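Local coordinates for conserved Archaeal protein (Sulfolobus acidocaldarius, PDB 4OPC) that reduces the double bonds of the geranylgeranyl chains of archaeal membrane lipid precursors, using a bound FAD cofactor, at residues A268-A280 with G288-G300. Numbering follows the deposited sequence. Where two conformers were deposited one is given.
With FDA (dihydroflavine-adenine dinucleotide), chain B.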
# COMPACT_ATOMS: atom_id res chain seq x y z
N ALA A 268 -11.13 -1.07 -6.74
CA ALA A 268 -11.10 -0.46 -5.42
C ALA A 268 -10.13 0.72 -5.44
O ALA A 268 -9.36 0.90 -6.40
CB ALA A 268 -10.67 -1.49 -4.36
N LEU A 269 -10.15 1.51 -4.38
CA LEU A 269 -9.22 2.61 -4.26
C LEU A 269 -7.91 2.17 -3.60
O LEU A 269 -7.90 1.24 -2.78
CB LEU A 269 -9.87 3.75 -3.48
CG LEU A 269 -10.83 4.59 -4.33
CD1 LEU A 269 -12.11 4.89 -3.59
CD2 LEU A 269 -10.15 5.88 -4.79
N VAL A 270 -6.82 2.84 -3.96
CA VAL A 270 -5.53 2.58 -3.34
C VAL A 270 -4.82 3.91 -3.03
O VAL A 270 -4.62 4.74 -3.90
CB VAL A 270 -4.68 1.58 -4.19
CG1 VAL A 270 -4.45 2.10 -5.58
CG2 VAL A 270 -3.35 1.24 -3.51
N PRO A 271 -4.46 4.11 -1.76
CA PRO A 271 -3.73 5.34 -1.44
C PRO A 271 -2.34 5.36 -2.07
O PRO A 271 -1.74 4.31 -2.26
CB PRO A 271 -3.64 5.32 0.09
CG PRO A 271 -3.74 3.85 0.45
CD PRO A 271 -4.60 3.20 -0.61
N THR A 272 -1.85 6.55 -2.42
CA THR A 272 -0.54 6.66 -3.06
C THR A 272 0.26 7.81 -2.46
O THR A 272 0.67 8.72 -3.17
CB THR A 272 -0.67 6.90 -4.58
OG1 THR A 272 -1.37 8.14 -4.80
CG2 THR A 272 -1.42 5.77 -5.28
N ARG A 273 0.49 7.78 -1.17
CA ARG A 273 1.15 8.89 -0.48
C ARG A 273 1.98 8.40 0.70
O ARG A 273 1.96 7.20 1.03
CB ARG A 273 0.12 9.91 0.01
CG ARG A 273 -1.01 9.31 0.82
CD ARG A 273 -1.64 10.37 1.74
NE ARG A 273 -0.84 10.55 2.95
CZ ARG A 273 -1.17 11.36 3.95
NH1 ARG A 273 -0.43 11.40 5.06
NH2 ARG A 273 -2.25 12.13 3.86
N ARG A 274 2.69 9.33 1.33
CA ARG A 274 3.36 9.10 2.61
C ARG A 274 2.36 8.52 3.62
O ARG A 274 1.14 8.71 3.48
CB ARG A 274 3.94 10.42 3.12
CG ARG A 274 2.86 11.45 3.41
CD ARG A 274 3.34 12.88 3.13
NE ARG A 274 2.26 13.82 3.40
CZ ARG A 274 1.26 14.09 2.56
NH1 ARG A 274 1.20 13.49 1.38
NH2 ARG A 274 0.33 14.96 2.91
N PRO A 275 2.84 7.82 4.65
CA PRO A 275 1.87 7.24 5.60
C PRO A 275 1.16 8.30 6.43
O PRO A 275 1.49 9.49 6.38
CB PRO A 275 2.73 6.34 6.50
CG PRO A 275 4.14 6.83 6.33
CD PRO A 275 4.24 7.47 4.97
N LEU A 276 0.15 7.87 7.20
CA LEU A 276 -0.45 8.75 8.20
C LEU A 276 0.66 9.39 9.01
O LEU A 276 1.59 8.71 9.43
CB LEU A 276 -1.28 7.91 9.17
CG LEU A 276 -2.78 7.66 9.03
CD1 LEU A 276 -3.30 7.11 10.36
CD2 LEU A 276 -3.56 8.89 8.61
N TYR A 277 0.56 10.70 9.25
CA TYR A 277 1.61 11.41 9.97
C TYR A 277 1.93 10.77 11.31
O TYR A 277 3.10 10.67 11.69
CB TYR A 277 1.27 12.88 10.13
CG TYR A 277 1.50 13.69 8.89
CD1 TYR A 277 2.72 13.65 8.23
CD2 TYR A 277 0.49 14.49 8.35
CE1 TYR A 277 2.94 14.41 7.09
CE2 TYR A 277 0.71 15.25 7.21
CZ TYR A 277 1.93 15.19 6.59
OH TYR A 277 2.17 15.93 5.45
N THR A 278 0.89 10.34 12.03
CA THR A 278 1.08 9.36 13.10
C THR A 278 0.17 8.17 12.89
O THR A 278 -1.02 8.33 12.58
CB THR A 278 0.90 9.95 14.52
OG1 THR A 278 1.08 8.88 15.46
CG2 THR A 278 -0.49 10.55 14.71
N MET A 279 0.73 6.98 13.08
CA MET A 279 -0.00 5.73 13.00
C MET A 279 -0.34 5.23 14.40
O MET A 279 -0.85 4.12 14.57
CB MET A 279 0.81 4.69 12.23
CG MET A 279 1.05 5.13 10.78
SD MET A 279 2.33 4.16 9.94
CE MET A 279 1.41 2.73 9.43
N ALA A 280 -0.08 6.06 15.41
CA ALA A 280 -0.35 5.71 16.81
C ALA A 280 -1.02 6.85 17.54
O ALA A 280 -0.65 8.02 17.36
CB ALA A 280 0.95 5.34 17.53
N GLY A 288 -1.78 -0.74 7.40
CA GLY A 288 -2.26 -1.03 6.06
C GLY A 288 -2.79 0.18 5.32
O GLY A 288 -2.40 1.33 5.60
N ASP A 289 -3.69 -0.07 4.37
CA ASP A 289 -4.26 1.03 3.58
C ASP A 289 -4.90 2.10 4.46
O ASP A 289 -4.89 3.28 4.09
CB ASP A 289 -5.31 0.54 2.58
CG ASP A 289 -4.72 -0.18 1.37
OD1 ASP A 289 -3.48 -0.27 1.24
OD2 ASP A 289 -5.53 -0.65 0.53
N SER A 290 -5.48 1.71 5.60
CA SER A 290 -6.07 2.70 6.50
C SER A 290 -5.04 3.70 6.98
O SER A 290 -5.38 4.84 7.27
CB SER A 290 -6.72 2.00 7.69
OG SER A 290 -7.36 2.95 8.52
N GLY A 291 -3.79 3.27 7.10
CA GLY A 291 -2.69 4.13 7.49
C GLY A 291 -1.85 4.62 6.32
O GLY A 291 -0.76 5.16 6.52
N PHE A 292 -2.35 4.41 5.10
CA PHE A 292 -1.68 4.84 3.87
C PHE A 292 -0.28 4.23 3.71
O PHE A 292 0.67 4.95 3.40
CB PHE A 292 -1.59 6.38 3.75
CG PHE A 292 -2.88 7.10 4.05
CD1 PHE A 292 -4.11 6.58 3.65
CD2 PHE A 292 -2.86 8.31 4.74
CE1 PHE A 292 -5.28 7.25 3.91
CE2 PHE A 292 -4.04 8.98 5.02
CZ PHE A 292 -5.25 8.45 4.62
N THR A 293 -0.16 2.92 3.86
CA THR A 293 1.15 2.26 3.78
C THR A 293 1.66 1.91 2.36
O THR A 293 2.76 1.39 2.18
CB THR A 293 1.20 1.03 4.70
OG1 THR A 293 0.08 0.18 4.43
CG2 THR A 293 1.14 1.47 6.16
N VAL A 294 0.90 2.25 1.34
CA VAL A 294 1.20 1.81 -0.02
C VAL A 294 2.37 2.59 -0.63
O VAL A 294 2.49 3.81 -0.43
CB VAL A 294 -0.04 2.01 -0.87
CG1 VAL A 294 0.21 1.62 -2.32
CG2 VAL A 294 -1.20 1.20 -0.28
N ASN A 295 3.23 1.89 -1.37
CA ASN A 295 4.30 2.54 -2.14
C ASN A 295 3.72 3.54 -3.15
O ASN A 295 2.93 3.17 -4.02
CB ASN A 295 5.10 1.47 -2.88
CG ASN A 295 6.33 2.02 -3.54
OD1 ASN A 295 6.26 2.82 -4.48
ND2 ASN A 295 7.49 1.61 -3.04
N PRO A 296 4.08 4.83 -3.03
CA PRO A 296 3.43 5.83 -3.90
C PRO A 296 3.80 5.75 -5.38
O PRO A 296 3.05 6.27 -6.21
CB PRO A 296 3.91 7.17 -3.32
CG PRO A 296 4.24 6.85 -1.89
CD PRO A 296 4.79 5.46 -1.90
N VAL A 297 4.92 5.13 -5.72
CA VAL A 297 5.34 5.09 -7.12
C VAL A 297 4.83 3.85 -7.85
O VAL A 297 4.39 3.94 -9.00
CB VAL A 297 6.85 5.24 -7.25
CG1 VAL A 297 7.30 4.88 -8.66
CG2 VAL A 297 7.23 6.68 -6.96
N HIS A 298 4.85 2.69 -7.20
CA HIS A 298 4.34 1.51 -7.89
C HIS A 298 2.99 1.00 -7.42
O HIS A 298 2.41 0.14 -8.07
CB HIS A 298 5.38 0.38 -8.02
CG HIS A 298 5.85 -0.20 -6.72
ND1 HIS A 298 4.99 -0.66 -5.74
CD2 HIS A 298 7.10 -0.45 -6.26
CE1 HIS A 298 5.70 -1.14 -4.73
NE2 HIS A 298 6.98 -1.03 -5.02
N GLY A 299 2.47 1.52 -6.31
CA GLY A 299 1.14 1.15 -5.87
C GLY A 299 1.06 -0.16 -5.11
O GLY A 299 -0.03 -0.60 -4.73
N GLY A 300 2.21 -0.79 -4.86
CA GLY A 300 2.23 -2.04 -4.10
C GLY A 300 2.07 -1.80 -2.61
O GLY A 300 2.83 -1.04 -2.01
PA FDA B . -7.83 -4.61 2.90
O1A FDA B . -8.76 -3.67 2.24
O2A FDA B . -7.28 -5.76 2.05
O5B FDA B . -8.55 -5.25 4.16
C5B FDA B . -9.38 -4.44 5.01
C4B FDA B . -10.34 -5.37 5.71
O4B FDA B . -11.06 -4.64 6.72
C3B FDA B . -11.39 -6.02 4.80
O3B FDA B . -11.30 -7.44 4.84
C2B FDA B . -12.73 -5.45 5.31
O2B FDA B . -13.79 -6.38 5.22
C1B FDA B . -12.39 -5.13 6.76
N9A FDA B . -13.18 -4.10 7.42
C8A FDA B . -13.31 -2.78 7.04
N7A FDA B . -14.02 -2.05 7.87
C5A FDA B . -14.37 -2.94 8.87
C6A FDA B . -15.08 -2.78 10.07
N6A FDA B . -15.54 -1.61 10.51
N1A FDA B . -15.21 -3.86 10.87
C2A FDA B . -14.72 -5.03 10.46
N3A FDA B . -13.99 -5.30 9.37
C4A FDA B . -13.83 -4.20 8.62
N1 FDA B . -0.54 -4.32 -3.69
C2 FDA B . 0.48 -5.21 -3.91
O2 FDA B . 1.32 -5.44 -3.05
N3 FDA B . 0.50 -5.85 -5.12
C4 FDA B . -0.32 -5.62 -6.20
O4 FDA B . -0.27 -6.37 -7.18
C4X FDA B . -1.31 -4.65 -5.95
N5 FDA B . -2.22 -4.36 -6.93
C5X FDA B . -3.38 -3.68 -6.62
C6 FDA B . -4.42 -3.62 -7.53
C7 FDA B . -5.64 -3.02 -7.22
C7M FDA B . -6.78 -3.10 -8.19
C8 FDA B . -5.80 -2.42 -5.96
C8M FDA B . -7.13 -1.83 -5.56
C9 FDA B . -4.74 -2.46 -5.04
C9A FDA B . -3.55 -3.10 -5.35
N10 FDA B . -2.48 -3.19 -4.43
C10 FDA B . -1.43 -4.06 -4.70
C1' FDA B . -2.58 -2.65 -3.06
C2' FDA B . -2.97 -3.75 -2.06
O2' FDA B . -4.04 -4.55 -2.58
C3' FDA B . -3.42 -3.14 -0.73
O3' FDA B . -2.47 -2.16 -0.35
C4' FDA B . -3.54 -4.13 0.44
O4' FDA B . -4.27 -5.29 0.08
C5' FDA B . -4.17 -3.47 1.65
O5' FDA B . -4.36 -4.45 2.69
P FDA B . -5.16 -4.05 4.00
O1P FDA B . -5.16 -5.24 4.87
O2P FDA B . -4.66 -2.73 4.59
O3P FDA B . -6.64 -3.71 3.49
O HOH W 1 -6.17 -0.95 -2.14
O HOH W 2 -0.10 5.27 0.49
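In the FAD site of this Rossmann-type flavoprotein, the loop 288-300 between strand 284-286 and helix 302-322 packs against the chain leaving strand 261-271, Pro271 resting on Asp289, Phe292 and Val294. The backbone N of Asp289 donates to FDA O2P (2.8 Å). An aspartate suits this place because its two oxygens accept separately: OD1 from the ribityl hydroxyl O3' of FDA (2.7 Å), OD2 from a water that also donates to Leu269 O, tying strand to loop. Phe292, an apolar ring, wedges between Pro271 CB, Leu276 CD2 and Arg273. CD2 of that ring sits over the centre of one face of the Arg273 guanidinium, the two planes 41° apart, while Arg274 CZ covers the opposite face. A bend at chi3 (-81°) turns this long, many-donor side chain back, letting NE donate to Arg274 O and NH1 to Pro275 O; NH1 also forms a salt bridge with Glu176. A leucine in place of Arg273 would probably leave both carbonyls and Glu176 without these partners and Phe292 CD2 without the flat group against it. Further along, Leu276 N donates to Gly291 O at 2.9 Å, nearly straight (170°) but from above the carbonyl plane.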